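Local coordinates for putative oxidoreductase molybdopterin-binding subunit (Sulfolobus tokodaii, PDB 4ZOH), which probably serves as the subunit of a xanthine dehydrogenase-like oxidoreductase that binds the molybdenum cofactor, carried on pterin cytosine dinucleotide, at residues D59-P62 with F66-A69; E224-A229 with A285-A290; K393-E398 with K587-D592. One frame throughout, in Å; residues are numbered along the deposited sequence.

Contact 1 (D59-P62 with F66-A69); sequences DINP and FPIA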
loop_
_atom_site.group_PDB
_atom_site.type_symbol
_atom_site.label_atom_id
_atom_site.label_comp_id
_atom_site.label_asym_id
_atom_site.label_seq_id
_atom_site.Cartn_x
_atom_site.Cartn_y
_atom_site.Cartn_z
ATOM N N ASP A 59 11.041 10.042 25.141
ATOM C CA ASP A 59 11.377 9.659 23.777
ATOM C C ASP A 59 10.814 10.589 22.727
ATOM O O ASP A 59 11.266 10.566 21.594
ATOM C CB ASP A 59 10.905 8.239 23.498
ATOM C CG ASP A 59 11.577 7.226 24.383
ATOM O OD1 ASP A 59 12.806 7.259 24.491
ATOM O OD2 ASP A 59 10.909 6.353 24.949
ATOM N N ILE A 60 9.825 11.399 23.100
ATOM C CA ILE A 60 9.130 12.251 22.165
ATOM C C ILE A 60 9.433 13.749 22.300
ATOM O O ILE A 60 9.678 14.464 21.310
ATOM C CB ILE A 60 7.594 11.997 22.246
ATOM C CG1 ILE A 60 7.269 10.469 22.178
ATOM C CG2 ILE A 60 6.871 12.748 21.122
ATOM C CD1 ILE A 60 7.689 9.784 20.880
ATOM N N ASN A 61 9.335 14.270 23.514
ATOM C CA ASN A 61 9.490 15.694 23.700
ATOM C C ASN A 61 10.225 15.910 25.091
ATOM O O ASN A 61 9.645 16.503 26.018
ATOM C CB ASN A 61 8.113 16.415 23.546
ATOM C CG ASN A 61 6.991 15.690 24.277
ATOM O OD1 ASN A 61 6.089 15.085 23.642
ATOM N ND2 ASN A 61 7.030 15.721 25.619
ATOM N N PRO A 62 11.479 15.363 25.242
ATOM C CA PRO A 62 12.237 15.501 26.505
ATOM C C PRO A 62 12.225 16.976 26.977
ATOM O O PRO A 62 12.337 17.910 26.155
ATOM C CB PRO A 62 13.649 15.048 26.108
ATOM C CG PRO A 62 13.746 15.360 24.617
ATOM C CD PRO A 62 12.374 14.883 24.157
ATOM N N PHE A 66 4.212 18.293 26.663
ATOM C CA PHE A 66 3.305 18.330 25.462
ATOM C C PHE A 66 4.247 18.192 24.281
ATOM O O PHE A 66 5.325 18.816 24.320
ATOM C CB PHE A 66 2.502 19.649 25.390
ATOM C CG PHE A 66 1.527 19.813 26.555
ATOM C CD1 PHE A 66 0.209 19.241 26.508
ATOM C CD2 PHE A 66 1.929 20.493 27.753
ATOM C CE1 PHE A 66 -0.648 19.344 27.613
ATOM C CE2 PHE A 66 1.061 20.594 28.865
ATOM C CZ PHE A 66 -0.226 20.016 28.803
ATOM N N PRO A 67 3.878 17.405 23.240
ATOM C CA PRO A 67 2.554 16.705 23.128
ATOM C C PRO A 67 2.308 15.574 24.105
ATOM O O PRO A 67 1.130 15.327 24.500
ATOM C CB PRO A 67 2.577 16.117 21.700
ATOM C CG PRO A 67 4.006 16.238 21.216
ATOM C CD PRO A 67 4.565 17.474 21.949
ATOM N N ILE A 68 3.368 14.855 24.484
ATOM C CA ILE A 68 3.210 13.712 25.420
ATOM C C ILE A 68 3.675 14.155 26.841
ATOM O O ILE A 68 4.677 14.857 26.942
ATOM C CB ILE A 68 3.972 12.474 24.962
ATOM C CG1 ILE A 68 3.627 12.097 23.490
ATOM C CG2 ILE A 68 3.703 11.266 25.920
ATOM C CD1 ILE A 68 2.133 11.620 23.224
ATOM N N ALA A 69 2.953 13.784 27.913
ATOM C CA ALA A 69 3.366 14.198 29.238
ATOM C C ALA A 69 4.564 13.351 29.588
ATOM O O ALA A 69 4.569 12.116 29.294
ATOM C CB ALA A 69 2.286 14.000 30.247
#

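Contact 2 (E224-A229 with A285-A290); sequences EEYALA and APYPDA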
loop_
_atom_site.group_PDB
_atom_site.type_symbol
_atom_site.label_atom_id
_atom_site.label_comp_id
_atom_site.label_asym_id
_atom_site.label_seq_id
_atom_site.Cartn_x
_atom_site.Cartn_y
_atom_site.Cartn_z
ATOM N N GLU A 224 -0.917 12.148 19.614
ATOM C CA GLU A 224 -0.599 10.843 19.040
ATOM C C GLU A 224 0.025 10.950 17.638
ATOM O O GLU A 224 0.901 10.145 17.261
ATOM C CB GLU A 224 -1.859 9.969 18.966
ATOM C CG GLU A 224 -2.488 9.634 20.295
ATOM C CD GLU A 224 -3.559 10.642 20.670
ATOM O OE1 GLU A 224 -3.353 11.807 20.475
ATOM O OE2 GLU A 224 -4.595 10.263 21.194
ATOM N N GLU A 225 -0.395 11.941 16.865
ATOM C CA GLU A 225 0.176 12.061 15.550
ATOM C C GLU A 225 1.646 12.522 15.592
ATOM O O GLU A 225 2.500 11.987 14.890
ATOM C CB GLU A 225 -0.661 13.018 14.661
ATOM C CG GLU A 225 -1.999 12.422 14.118
ATOM C CD GLU A 225 -2.889 13.540 13.567
ATOM O OE1 GLU A 225 -3.455 14.273 14.359
ATOM O OE2 GLU A 225 -3.037 13.726 12.364
ATOM N N TYR A 226 1.912 13.587 16.340
ATOM C CA TYR A 226 3.352 13.994 16.610
ATOM C C TYR A 226 4.210 12.840 17.125
ATOM O O TYR A 226 5.306 12.611 16.616
ATOM C CB TYR A 226 3.395 15.150 17.614
ATOM C CG TYR A 226 2.877 16.470 17.077
ATOM C CD1 TYR A 226 3.417 17.029 15.927
ATOM C CD2 TYR A 226 1.845 17.143 17.739
ATOM C CE1 TYR A 226 3.037 18.252 15.461
ATOM C CE2 TYR A 226 1.448 18.383 17.299
ATOM C CZ TYR A 226 2.070 18.932 16.174
ATOM O OH TYR A 226 1.661 20.137 15.714
ATOM N N ALA A 227 3.693 12.105 18.078
ATOM C CA ALA A 227 4.439 10.989 18.650
ATOM C C ALA A 227 4.678 9.868 17.649
ATOM O O ALA A 227 5.800 9.318 17.557
ATOM C CB ALA A 227 3.771 10.453 19.906
ATOM N N LEU A 228 3.650 9.538 16.865
ATOM C CA LEU A 228 3.776 8.432 15.905
ATOM C C LEU A 228 4.853 8.790 14.889
ATOM O O LEU A 228 5.687 7.976 14.495
ATOM C CB LEU A 228 2.423 8.200 15.167
ATOM C CG LEU A 228 2.431 6.914 14.353
ATOM C CD1 LEU A 228 2.438 5.689 15.289
ATOM C CD2 LEU A 228 1.189 6.907 13.417
ATOM N N ALA A 229 4.833 10.053 14.490
ATOM C CA ALA A 229 5.723 10.513 13.492
ATOM C C ALA A 229 7.213 10.475 13.976
ATOM O O ALA A 229 8.118 10.040 13.246
ATOM C CB ALA A 229 5.320 11.868 13.103
ATOM N N ALA A 285 -7.139 21.344 29.169
ATOM C CA ALA A 285 -5.663 21.363 29.492
ATOM C C ALA A 285 -4.794 22.136 28.512
ATOM O O ALA A 285 -5.188 22.377 27.348
ATOM C CB ALA A 285 -5.128 19.940 29.716
ATOM N N PRO A 286 -3.633 22.644 28.985
ATOM C CA PRO A 286 -2.872 23.426 28.018
ATOM C C PRO A 286 -2.165 22.534 26.936
ATOM O O PRO A 286 -1.053 22.184 27.117
ATOM C CB PRO A 286 -1.822 24.167 28.882
ATOM C CG PRO A 286 -1.808 23.427 30.200
ATOM C CD PRO A 286 -3.036 22.613 30.338
ATOM N N TYR A 287 -2.804 22.201 25.827
ATOM C CA TYR A 287 -2.110 21.600 24.716
ATOM C C TYR A 287 -2.055 22.708 23.712
ATOM O O TYR A 287 -3.093 23.200 23.306
ATOM C CB TYR A 287 -2.832 20.323 24.238
ATOM C CG TYR A 287 -2.309 19.733 22.913
ATOM C CD1 TYR A 287 -0.941 19.460 22.742
ATOM C CD2 TYR A 287 -3.208 19.378 21.859
ATOM C CE1 TYR A 287 -0.458 18.876 21.574
ATOM C CE2 TYR A 287 -2.741 18.819 20.670
ATOM C CZ TYR A 287 -1.359 18.557 20.537
ATOM O OH TYR A 287 -0.815 18.004 19.420
ATOM N N PRO A 288 -0.854 23.143 23.299
ATOM C CA PRO A 288 -0.852 24.317 22.451
ATOM C C PRO A 288 -1.704 24.249 21.147
ATOM O O PRO A 288 -2.362 25.265 20.788
ATOM C CB PRO A 288 0.655 24.520 22.128
ATOM C CG PRO A 288 1.324 23.972 23.376
ATOM C CD PRO A 288 0.521 22.712 23.625
ATOM N N ASP A 289 -1.655 23.132 20.411
ATOM C CA ASP A 289 -2.440 23.040 19.098
ATOM C C ASP A 289 -3.926 23.240 19.309
ATOM O O ASP A 289 -4.547 24.017 18.619
ATOM C CB ASP A 289 -2.179 21.727 18.364
ATOM C CG ASP A 289 -0.726 21.526 18.096
ATOM O OD1 ASP A 289 -0.313 21.584 16.911
ATOM O OD2 ASP A 289 0.002 21.310 19.123
ATOM N N ALA A 290 -4.458 22.586 20.327
ATOM C CA ALA A 290 -5.861 22.757 20.668
ATOM C C ALA A 290 -6.176 24.144 21.234
ATOM O O ALA A 290 -7.196 24.766 20.851
ATOM C CB ALA A 290 -6.269 21.681 21.637
#

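Contact 3 (K393-E398 with K587-D592); sequences KKYYDE and KYVAVD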
loop_
_atom_site.group_PDB
_atom_site.type_symbol
_atom_site.label_atom_id
_atom_site.label_comp_id
_atom_site.label_asym_id
_atom_site.label_seq_id
_atom_site.Cartn_x
_atom_site.Cartn_y
_atom_site.Cartn_z
ATOM N N LYS A 393 -41.585 34.357 7.500
ATOM C CA LYS A 393 -42.844 34.514 8.299
ATOM C C LYS A 393 -44.004 33.587 7.803
ATOM O O LYS A 393 -44.792 33.057 8.607
ATOM C CB LYS A 393 -43.303 35.981 8.312
ATOM C CG LYS A 393 -44.275 36.265 9.467
ATOM C CD LYS A 393 -44.696 37.715 9.377
ATOM C CE LYS A 393 -45.382 38.242 10.619
ATOM N NZ LYS A 393 -45.221 39.744 10.556
ATOM N N LYS A 394 -44.087 33.417 6.476
ATOM C CA LYS A 394 -45.125 32.580 5.879
ATOM C C LYS A 394 -45.072 31.156 6.499
ATOM O O LYS A 394 -46.120 30.669 6.898
ATOM C CB LYS A 394 -45.178 32.696 4.321
ATOM C CG LYS A 394 -44.129 31.978 3.470
ATOM C CD LYS A 394 -43.990 32.489 2.023
ATOM C CE LYS A 394 -43.990 34.024 1.909
ATOM N NZ LYS A 394 -43.057 34.567 0.859
ATOM N N TYR A 395 -43.866 30.575 6.724
ATOM C CA TYR A 395 -43.725 29.242 7.409
ATOM C C TYR A 395 -44.001 29.303 8.883
ATOM O O TYR A 395 -44.483 28.350 9.469
ATOM C CB TYR A 395 -42.343 28.604 7.188
ATOM C CG TYR A 395 -42.009 28.461 5.713
ATOM C CD1 TYR A 395 -42.447 27.337 4.957
ATOM C CD2 TYR A 395 -41.273 29.467 5.054
ATOM C CE1 TYR A 395 -42.145 27.249 3.587
ATOM C CE2 TYR A 395 -40.992 29.377 3.698
ATOM C CZ TYR A 395 -41.415 28.266 2.989
ATOM O OH TYR A 395 -41.083 28.239 1.665
ATOM N N TYR A 396 -43.696 30.438 9.510
ATOM C CA TYR A 396 -43.972 30.611 10.940
ATOM C C TYR A 396 -45.491 30.601 11.181
ATOM O O TYR A 396 -45.987 29.951 12.111
ATOM C CB TYR A 396 -43.425 31.992 11.390
ATOM C CG TYR A 396 -43.780 32.324 12.821
ATOM C CD1 TYR A 396 -43.254 31.573 13.884
ATOM C CD2 TYR A 396 -44.622 33.399 13.128
ATOM C CE1 TYR A 396 -43.555 31.880 15.213
ATOM C CE2 TYR A 396 -44.937 33.703 14.478
ATOM C CZ TYR A 396 -44.386 32.954 15.492
ATOM O OH TYR A 396 -44.702 33.226 16.794
ATOM N N ASP A 397 -46.187 31.383 10.356
ATOM C CA ASP A 397 -47.668 31.438 10.374
ATOM C C ASP A 397 -48.309 30.081 10.161
ATOM O O ASP A 397 -49.190 29.723 10.972
ATOM C CB ASP A 397 -48.194 32.491 9.391
ATOM C CG ASP A 397 -47.818 33.873 9.827
ATOM O OD1 ASP A 397 -47.663 34.060 11.055
ATOM O OD2 ASP A 397 -47.598 34.758 8.990
ATOM N N GLU A 398 -47.845 29.328 9.135
ATOM C CA GLU A 398 -48.328 27.945 8.927
ATOM C C GLU A 398 -48.052 27.095 10.164
ATOM O O GLU A 398 -48.976 26.433 10.682
ATOM C CB GLU A 398 -47.712 27.263 7.697
ATOM C CG GLU A 398 -47.948 27.960 6.333
ATOM C CD GLU A 398 -47.478 27.144 5.097
ATOM O OE1 GLU A 398 -47.500 25.881 5.181
ATOM O OE2 GLU A 398 -47.092 27.756 4.042
ATOM N N LYS A 587 -41.644 19.085 12.655
ATOM C CA LYS A 587 -41.215 19.766 11.461
ATOM C C LYS A 587 -40.116 20.719 11.762
ATOM O O LYS A 587 -40.074 21.304 12.840
ATOM C CB LYS A 587 -42.339 20.601 10.846
ATOM C CG LYS A 587 -43.418 19.807 10.098
ATOM C CD LYS A 587 -44.252 20.655 9.134
ATOM C CE LYS A 587 -45.713 20.192 8.945
ATOM N NZ LYS A 587 -46.141 18.976 9.711
ATOM N N TYR A 588 -39.271 20.917 10.766
ATOM C CA TYR A 588 -38.206 21.852 10.865
ATOM C C TYR A 588 -38.155 22.495 9.514
ATOM O O TYR A 588 -38.108 21.799 8.512
ATOM C CB TYR A 588 -36.882 21.095 11.205
ATOM C CG TYR A 588 -35.723 22.028 11.600
ATOM C CD1 TYR A 588 -35.309 22.196 12.965
ATOM C CD2 TYR A 588 -35.067 22.744 10.607
ATOM C CE1 TYR A 588 -34.233 23.075 13.279
ATOM C CE2 TYR A 588 -34.035 23.611 10.919
ATOM C CZ TYR A 588 -33.610 23.755 12.236
ATOM O OH TYR A 588 -32.587 24.666 12.370
ATOM N N VAL A 589 -38.116 23.828 9.493
ATOM C CA VAL A 589 -37.901 24.556 8.261
ATOM C C VAL A 589 -36.621 25.409 8.343
ATOM O O VAL A 589 -36.451 26.108 9.305
ATOM C CB VAL A 589 -39.144 25.468 7.962
ATOM C CG1 VAL A 589 -38.917 26.357 6.739
ATOM C CG2 VAL A 589 -40.429 24.604 7.819
ATOM N N ALA A 590 -35.794 25.395 7.298
ATOM C CA ALA A 590 -34.585 26.229 7.246
ATOM C C ALA A 590 -34.757 27.108 6.052
ATOM O O ALA A 590 -35.022 26.625 4.912
ATOM C CB ALA A 590 -33.312 25.374 7.056
ATOM N N VAL A 591 -34.572 28.408 6.271
ATOM C CA VAL A 591 -34.468 29.288 5.103
ATOM C C VAL A 591 -33.106 29.929 5.139
ATOM O O VAL A 591 -32.868 30.721 6.032
ATOM C CB VAL A 591 -35.616 30.347 5.080
ATOM C CG1 VAL A 591 -35.424 31.256 3.861
ATOM C CG2 VAL A 591 -36.968 29.642 4.981
ATOM N N ASP A 592 -32.238 29.666 4.164
ATOM C CA ASP A 592 -30.852 30.169 4.216
ATOM C C ASP A 592 -30.486 31.068 3.049
ATOM O O ASP A 592 -30.945 30.885 1.903
ATOM C CB ASP A 592 -29.858 28.988 4.218
ATOM C CG ASP A 592 -29.949 28.107 5.484
ATOM O OD1 ASP A 592 -30.268 28.582 6.585
ATOM O OD2 ASP A 592 -29.726 26.868 5.365
#

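Contact 1 (D59-P62 with F66-A69)
Asn61 places its CG between the backbone N and the carbonyl carbon (chi1 44°), and this torsion swings the amide across the loop to the backbone of Ile68. Both ends of the amide are used there. Ile68 N donates to Asn61 OD1 at 2.9 Å, nearly straight at 165° about the hydrogen but 27° out of the carbonyl plane of the side chain. The other half is flatter: Asn61 ND2 gives its hydrogen to Ile68 O at 2.8 Å, meeting a lone pair in the plane of that carbonyl, and the acceptor lies close to the amide plane too. The side chain therefore bonds both the N-H and the C=O of one residue, much as a peptide group would, and ties together the two ends of a short excursion in the loop between strands 54-56 and 72-73, in the a/b hammerhead region of this enzyme family. Pro67, which follows a cis peptide bond, brings its CD to 3.3 Å from Asn61 OD1, so its ring walls the amide oxygen. With an alanine here in place of Asn61, Ile68 N and Ile68 O would probably lose their amide partners, and the two halves of the loop could part more easily. Beside the polar pair, Ile60 CG2 meets Ile68 CG1 at 4.1 Å, the two branched chains crossing at a slant. Ile60 also packs on Lys230 and Leu231, and Pro67 on Pro223, all of helix 223-235, while a salt bridge to Lys50 ties down Asp59 at the far end of the loop segment.

Contact 2 (E224-A229 with A285-A290)
Tyr226 reaches out of helix 223-235, and its hydroxyl donates a hydrogen bond to Asp289, OH to OD1 at 2.7 Å, although the CA atoms of Tyr226 and Asp289, the nearest pair, are 11.0 Å apart. The two side chains come from opposite directions; the hydroxyl arrives on the syn side of the carboxylate, 27° out of its plane, and the ring and carboxylate planes are turned 54° to each other. The tight part lies at the Tyr226 ring edge, where Asp289 OD1 and Tyr287 OH both sit near the ring plane. Tyr287 has its CG anti to the backbone N (chi1 170°), which extends the ring toward Tyr226 and brings Tyr287 OH to 3.1 Å from Tyr226 CE2, an oxygen facing the C-H rim. That same hydroxyl is bonded to Ala221 O, which fixes where it points. Tyr287 closes an inverse gamma turn centred on Pro286 and is the N-cap residue of helix 288-304; one face of its ring lies under Asp289 N. The looser side is that of Asp289, which remains partly exposed, whereas Tyr226 is buried and also packs on Asn194, Leu195 and Phe198 of helix 188-199. Standing in the first turn of its helix, Asp289 probably has its negative charge eased by the helix N-terminus, and the phenol it accepts from is likely to be polarised by that charge in turn.

Contact 3 (K393-E398 with K587-D592)
Helix 385-401 lies over strand 583-593, with the CA atoms of Tyr395 and Val589 the nearest across the segments, 7.5 Å apart. No hydrogen bond joins the two segments, and the strand's extended backbone turns alternate residues to alternate sides: Val589 and Val591 face the helix, while Tyr588, Ala590 and Asp592 point the other way. Tyr395 lowers its ring toward the two valines, with CG anti to its own carbonyl carbon (chi1 -56°). Val589 crosses it at about a right angle and sets CG1 over one face, 4.2 Å from the ring centroid and 23° off the normal, a CH-pi contact shifted toward the CG end of the ring, where Val589 CG1 is 3.9 Å from Tyr395 CG. This is helix-on-sheet packing in the molybdopterin cofactor-binding region: the strand lies within a mixed sheet between strands 568-577 and 651-655, and on its reverse side Tyr588 packs on Ala678, Thr681 and Ile682 of helix 673-688. Further along the ring, Val591 CG2 approaches Tyr395 CE2 obliquely at 4.2 Å. The side chain of Val591 stays about 14 Å from the bound pterin cytosine dinucleotide. The Tyr395 ring also stacks with that of Tyr654, on the neighbouring strand 651-655, so the ring meets side chains from two adjacent strands.

How the contacts relate
Contacts 1 and 2 are neighbours, their centres 9 Å apart, and they touch directly: Phe66 CD1 packs on Tyr287 CA and Pro67 CG on Tyr226 CB, both at 3.8 Å. Helix 223-235 serves both, joining the hammerhead loop to the first cofactor-binding region. Contact 3 lies across the chain's centre, centre to centre about 52 Å from contact 1 and 44 Å from contact 2, and shares no element with them. All three are largely buried, but partly exposed residues enter each: Phe66, Asp289 and Tyr395. Their chemistry differs: an amide bonding backbone groups in a loop, a phenol meeting a carboxylate at a helix start, and purely apolar ring-on-valine packing of helix on sheet.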